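Local coordinates for LP15968p (PDB 3MN8), which removes C-terminal arginine or lysine residues from peptides and proteins as a zinc-dependent metallocarboxypeptidase, this chain holding its active first carboxypeptidase-like domain, form 1B, at residues A[91-102]-A[133-144]. Numbering follows the deposited sequence.
Sequences TPPVKYIANMHG and NSTDIYLVPTMN. With ZN (zinc ion), chain F; NAG (2-acetamido-2-deoxy-beta-D-glucopyranose), chain E; GEM ((2-guanidinoethylmercapto)succinic acid), chain G.
Strand 93-97, which leads into the loop bearing the zinc ligand H101, pairs in parallel with strand 136-140 in the central mixed sheet of the M14 carboxypeptidase domain. Six backbone hydrogen bonds join them, the first from D136 N to P92 O (2.8 Å), the last from A98 N to V140 O. On one face I97 and V140 lie side by side, CG1 of I97 being 3.9 Å from CB of V140, while CG2 of I97 turns to CB of M143. Y96 and L139 pair on the other face, where CD2 of L139 meets CB of Y96 at 4.0 Å. Past the strands, the methyl ends of M100 and M143 touch, CE to CE. T142 OG1 donates to a lone pair of N99 OD1 (2.8 Å) in the carbonyl plane and accepts from N144 N, an ST turn. With CG of N99 anti to the backbone N (chi1 -165°), its ND2 donates to G102 O (3.0 Å) from above that carbonyl's plane. Losing this amide to an alanine here is likely to leave the T142 hydroxyl without its acceptor and the G102 carbonyl without the ND2 donor. N144 ND2 donates to M100 O, also from above the carbonyl plane. H101 ND1 binds zinc beside E104 and H217, its NE2 hydrogen-bonded to D172. Strand 212-217 flanks 93-97 and strand 74-80 flanks 136-140; helix 106-121 covers Y96 and L139, and helix 196-205 covers K95 and V140.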
loop_
_atom_site.group_PDB
_atom_site.type_symbol
_atom_site.label_atom_id
_atom_site.label_comp_id
_atom_site.label_asym_id
_atom_site.label_seq_id
_atom_site.Cartn_x
_atom_site.Cartn_y
_atom_site.Cartn_z
ATOM N N THR A 91 9.575 7.447 -11.411
ATOM C CA THR A 91 9.117 7.681 -10.050
ATOM C C THR A 91 8.040 6.668 -9.709
ATOM O O THR A 91 7.063 6.539 -10.455
ATOM C CB THR A 91 8.533 9.088 -9.831
ATOM O OG1 THR A 91 9.567 10.072 -9.985
ATOM C CG2 THR A 91 7.961 9.188 -8.429
ATOM N N PRO A 92 8.227 5.943 -8.584
ATOM C CA PRO A 92 7.315 4.905 -8.087
ATOM C C PRO A 92 6.011 5.476 -7.550
ATOM O O PRO A 92 6.031 6.296 -6.626
ATOM C CB PRO A 92 8.093 4.268 -6.928
ATOM C CG PRO A 92 9.505 4.768 -7.057
ATOM C CD PRO A 92 9.423 6.082 -7.735
ATOM N N PRO A 93 4.879 5.043 -8.120
ATOM C CA PRO A 93 3.595 5.351 -7.489
ATOM C C PRO A 93 3.379 4.371 -6.345
ATOM O O PRO A 93 3.709 3.186 -6.438
ATOM C CB PRO A 93 2.563 5.123 -8.610
ATOM C CG PRO A 93 3.288 4.409 -9.703
ATOM C CD PRO A 93 4.727 4.170 -9.288
ATOM N N VAL A 94 2.837 4.875 -5.248
ATOM C CA VAL A 94 2.629 4.062 -4.074
ATOM C C VAL A 94 1.314 4.508 -3.460
ATOM O O VAL A 94 0.864 5.626 -3.728
ATOM C CB VAL A 94 3.769 4.269 -3.064
ATOM C CG1 VAL A 94 3.586 3.363 -1.862
ATOM C CG2 VAL A 94 5.122 4.030 -3.729
ATOM N N LYS A 95 0.693 3.643 -2.655
ATOM C CA LYS A 95 -0.552 3.991 -1.962
ATOM C C LYS A 95 -0.641 3.460 -0.529
ATOM O O LYS A 95 -0.092 2.406 -0.193
ATOM C CB LYS A 95 -1.774 3.536 -2.763
ATOM C CG LYS A 95 -1.908 2.034 -2.929
ATOM C CD LYS A 95 -2.109 1.686 -4.403
ATOM C CE LYS A 95 -2.952 0.426 -4.565
ATOM N NZ LYS A 95 -2.459 -0.743 -3.787
ATOM N N TYR A 96 -1.327 4.220 0.314
ATOM C CA TYR A 96 -1.714 3.761 1.645
ATOM C C TYR A 96 -3.239 3.789 1.758
ATOM O O TYR A 96 -3.867 4.827 1.514
ATOM C CB TYR A 96 -1.110 4.657 2.726
ATOM C CG TYR A 96 0.286 4.264 3.143
ATOM C CD1 TYR A 96 0.764 2.980 2.915
ATOM C CD2 TYR A 96 1.126 5.176 3.780
ATOM C CE1 TYR A 96 2.031 2.611 3.313
ATOM C CE2 TYR A 96 2.404 4.816 4.178
ATOM C CZ TYR A 96 2.852 3.528 3.935
ATOM O OH TYR A 96 4.120 3.134 4.306
ATOM N N ILE A 97 -3.853 2.661 2.097
ATOM C CA ILE A 97 -5.291 2.697 2.345
ATOM C C ILE A 97 -5.568 2.375 3.804
ATOM O O ILE A 97 -4.805 1.638 4.432
ATOM C CB ILE A 97 -6.114 1.769 1.412
ATOM C CG1 ILE A 97 -5.928 2.140 -0.073
ATOM C CG2 ILE A 97 -7.589 1.902 1.748
ATOM C CD1 ILE A 97 -4.771 1.477 -0.760
ATOM N N ALA A 98 -6.645 2.941 4.343
ATOM C CA ALA A 98 -7.038 2.668 5.717
ATOM C C ALA A 98 -8.550 2.468 5.859
ATOM O O ALA A 98 -9.311 2.663 4.916
ATOM C CB ALA A 98 -6.569 3.787 6.615
ATOM N N ASN A 99 -8.965 2.062 7.051
ATOM C CA ASN A 99 -10.372 2.042 7.432
ATOM C C ASN A 99 -11.302 1.290 6.488
ATOM O O ASN A 99 -12.454 1.704 6.301
ATOM C CB ASN A 99 -10.894 3.468 7.620
ATOM C CG ASN A 99 -12.220 3.506 8.363
ATOM O OD1 ASN A 99 -13.202 4.061 7.881
ATOM N ND2 ASN A 99 -12.254 2.893 9.537
ATOM N N MET A 100 -10.824 0.190 5.903
ATOM C CA MET A 100 -11.694 -0.595 5.032
ATOM C C MET A 100 -12.747 -1.273 5.885
ATOM O O MET A 100 -13.903 -1.417 5.482
ATOM C CB MET A 100 -10.908 -1.601 4.192
ATOM C CG MET A 100 -10.506 -2.872 4.908
ATOM S SD MET A 100 -9.645 -3.977 3.775
ATOM C CE MET A 100 -10.737 -3.902 2.355
ATOM N N HIS A 101 -12.342 -1.685 7.078
ATOM C CA HIS A 101 -13.301 -2.049 8.100
ATOM C C HIS A 101 -13.551 -0.779 8.902
ATOM O O HIS A 101 -12.674 -0.311 9.654
ATOM C CB HIS A 101 -12.776 -3.185 8.971
ATOM C CG HIS A 101 -12.519 -4.447 8.208
ATOM N ND1 HIS A 101 -11.251 -4.891 7.905
ATOM C CD2 HIS A 101 -13.373 -5.342 7.661
ATOM C CE1 HIS A 101 -11.335 -6.018 7.221
ATOM N NE2 HIS A 101 -12.611 -6.314 7.058
ATOM N N GLY A 102 -14.741 -0.211 8.689
ATOM C CA GLY A 102 -15.147 1.047 9.292
ATOM C C GLY A 102 -14.885 1.215 10.786
ATOM O O GLY A 102 -14.671 2.332 11.257
ATOM N N ASN A 133 10.118 14.004 -3.426
ATOM C CA ASN A 133 10.686 14.221 -4.745
ATOM C C ASN A 133 10.762 12.930 -5.566
ATOM O O ASN A 133 10.587 12.943 -6.789
ATOM C CB ASN A 133 12.083 14.828 -4.614
ATOM C CG ASN A 133 12.055 16.330 -4.447
ATOM O OD1 ASN A 133 10.996 16.928 -4.254
ATOM N ND2 ASN A 133 13.227 16.951 -4.525
ATOM N N SER A 134 11.005 11.817 -4.883
ATOM C CA SER A 134 11.381 10.576 -5.550
ATOM C C SER A 134 10.257 9.562 -5.597
ATOM O O SER A 134 10.395 8.513 -6.228
ATOM C CB SER A 134 12.584 9.951 -4.843
ATOM O OG SER A 134 12.337 9.824 -3.451
ATOM N N THR A 135 9.156 9.868 -4.919
ATOM C CA THR A 135 8.031 8.939 -4.837
ATOM C C THR A 135 6.713 9.629 -5.109
ATOM O O THR A 135 6.501 10.772 -4.699
ATOM C CB THR A 135 7.927 8.279 -3.449
ATOM O OG1 THR A 135 9.235 8.118 -2.874
ATOM C CG2 THR A 135 7.246 6.925 -3.570
ATOM N N ASP A 136 5.828 8.924 -5.800
ATOM C CA ASP A 136 4.486 9.422 -6.080
ATOM C C ASP A 136 3.511 8.778 -5.105
ATOM O O ASP A 136 3.193 7.587 -5.218
ATOM C CB ASP A 136 4.090 9.068 -7.500
ATOM C CG ASP A 136 3.507 10.236 -8.240
ATOM O OD1 ASP A 136 4.208 11.257 -8.410
ATOM O OD2 ASP A 136 2.345 10.123 -8.667
ATOM N N ILE A 137 3.034 9.568 -4.153
ATOM C CA ILE A 137 2.347 9.011 -3.017
ATOM C C ILE A 137 0.849 9.320 -2.980
ATOM O O ILE A 137 0.432 10.470 -3.133
ATOM C CB ILE A 137 3.010 9.476 -1.732
ATOM C CG1 ILE A 137 4.478 8.999 -1.685
ATOM C CG2 ILE A 137 2.206 8.998 -0.532
ATOM C CD1 ILE A 137 5.353 9.740 -0.647
ATOM N N TYR A 138 0.047 8.275 -2.773
ATOM C CA TYR A 138 -1.406 8.399 -2.636
ATOM C C TYR A 138 -1.920 7.905 -1.274
ATOM O O TYR A 138 -1.630 6.772 -0.848
ATOM C CB TYR A 138 -2.112 7.613 -3.735
ATOM C CG TYR A 138 -1.820 8.093 -5.128
ATOM C CD1 TYR A 138 -0.638 7.761 -5.760
ATOM C CD2 TYR A 138 -2.741 8.864 -5.818
ATOM C CE1 TYR A 138 -0.380 8.185 -7.040
ATOM C CE2 TYR A 138 -2.495 9.291 -7.093
ATOM C CZ TYR A 138 -1.313 8.950 -7.703
ATOM O OH TYR A 138 -1.036 9.378 -8.985
ATOM N N LEU A 139 -2.701 8.758 -0.612
ATOM C CA LEU A 139 -3.234 8.466 0.715
ATOM C C LEU A 139 -4.765 8.375 0.721
ATOM O O LEU A 139 -5.473 9.323 0.338
ATOM C CB LEU A 139 -2.759 9.512 1.727
ATOM C CG LEU A 139 -1.259 9.819 1.762
ATOM C CD1 LEU A 139 -0.953 10.862 2.842
ATOM C CD2 LEU A 139 -0.458 8.535 1.983
ATOM N N VAL A 140 -5.262 7.218 1.153
ATOM C CA VAL A 140 -6.690 6.964 1.270
ATOM C C VAL A 140 -7.034 6.649 2.734
ATOM O O VAL A 140 -7.070 5.477 3.142
ATOM C CB VAL A 140 -7.120 5.783 0.368
ATOM C CG1 VAL A 140 -8.647 5.667 0.305
ATOM C CG2 VAL A 140 -6.528 5.932 -1.033
ATOM N N PRO A 141 -7.274 7.698 3.536
ATOM C CA PRO A 141 -7.621 7.569 4.959
ATOM C C PRO A 141 -8.778 6.598 5.230
ATOM O O PRO A 141 -8.736 5.851 6.207
ATOM C CB PRO A 141 -8.021 9.000 5.347
ATOM C CG PRO A 141 -7.253 9.853 4.428
ATOM C CD PRO A 141 -7.180 9.109 3.123
ATOM N N THR A 142 -9.811 6.624 4.391
ATOM C CA THR A 142 -10.902 5.662 4.513
ATOM C C THR A 142 -11.341 5.102 3.171
ATOM O O THR A 142 -11.273 5.772 2.130
ATOM C CB THR A 142 -12.147 6.231 5.227
ATOM O OG1 THR A 142 -13.146 5.206 5.299
ATOM C CG2 THR A 142 -12.728 7.393 4.459
ATOM N N MET A 143 -11.810 3.863 3.233
ATOM C CA MET A 143 -12.269 3.114 2.075
ATOM C C MET A 143 -13.688 2.627 2.406
ATOM O O MET A 143 -14.358 1.988 1.591
ATOM C CB MET A 143 -11.308 1.950 1.841
ATOM C CG MET A 143 -11.523 1.179 0.579
ATOM S SD MET A 143 -10.551 -0.339 0.597
ATOM C CE MET A 143 -11.647 -1.412 -0.337
ATOM N N ASN A 144 -14.140 2.950 3.617
ATOM C CA ASN A 144 -15.468 2.573 4.063
ATOM C C ASN A 144 -16.107 3.638 4.964
ATOM O O ASN A 144 -16.221 3.456 6.184
ATOM C CB ASN A 144 -15.422 1.227 4.771
ATOM C CG ASN A 144 -16.799 0.718 5.126
ATOM O OD1 ASN A 144 -17.814 1.292 4.714
ATOM N ND2 ASN A 144 -16.847 -0.366 5.894
HETATM ZN ZN ZN F . -9.803 -5.122 9.471
HETATM C C1 NAG E . 13.047 18.299 -4.063
HETATM C C2 NAG E . 14.559 18.465 -3.922
HETATM C C3 NAG E . 14.994 19.923 -3.831
HETATM C C4 NAG E . 14.248 20.776 -4.855
HETATM C C5 NAG E . 12.756 20.481 -4.806
HETATM C C6 NAG E . 12.019 21.261 -5.878
HETATM C C7 NAG E . 14.868 17.913 -1.494
HETATM C C8 NAG E . 13.653 18.686 -1.049
HETATM N N2 NAG E . 15.072 17.688 -2.799
HETATM O O3 NAG E . 16.390 19.994 -4.049
HETATM O O4 NAG E . 14.463 22.152 -4.610
HETATM O O5 NAG E . 12.541 19.121 -5.078
HETATM O O6 NAG E . 12.294 20.638 -7.115
HETATM O O7 NAG E . 15.653 17.485 -0.649
HETATM C C8 GEM G . -8.233 -9.658 8.747
HETATM S S7 GEM G . -7.155 -9.028 7.490
HETATM C C6 GEM G . -5.577 -9.384 8.209
HETATM C C5 GEM G . -5.400 -10.847 8.610
HETATM N N3 GEM G . -5.323 -11.631 7.388
HETATM C C1 GEM G . -5.341 -12.956 7.285
HETATM N N4 GEM G . -5.262 -13.537 6.095
HETATM N N2 GEM G . -5.443 -13.707 8.376
HETATM C C9 GEM G . -9.627 -9.658 8.179
HETATM O O14 GEM G . -9.804 -9.153 7.048
HETATM O O15 GEM G . -10.554 -10.166 8.845
HETATM C C10 GEM G . -8.149 -8.876 10.068
HETATM C C11 GEM G . -8.677 -7.447 10.059
HETATM O O12 GEM G . -7.940 -6.556 10.547
HETATM O O13 GEM G . -9.826 -7.205 9.608
#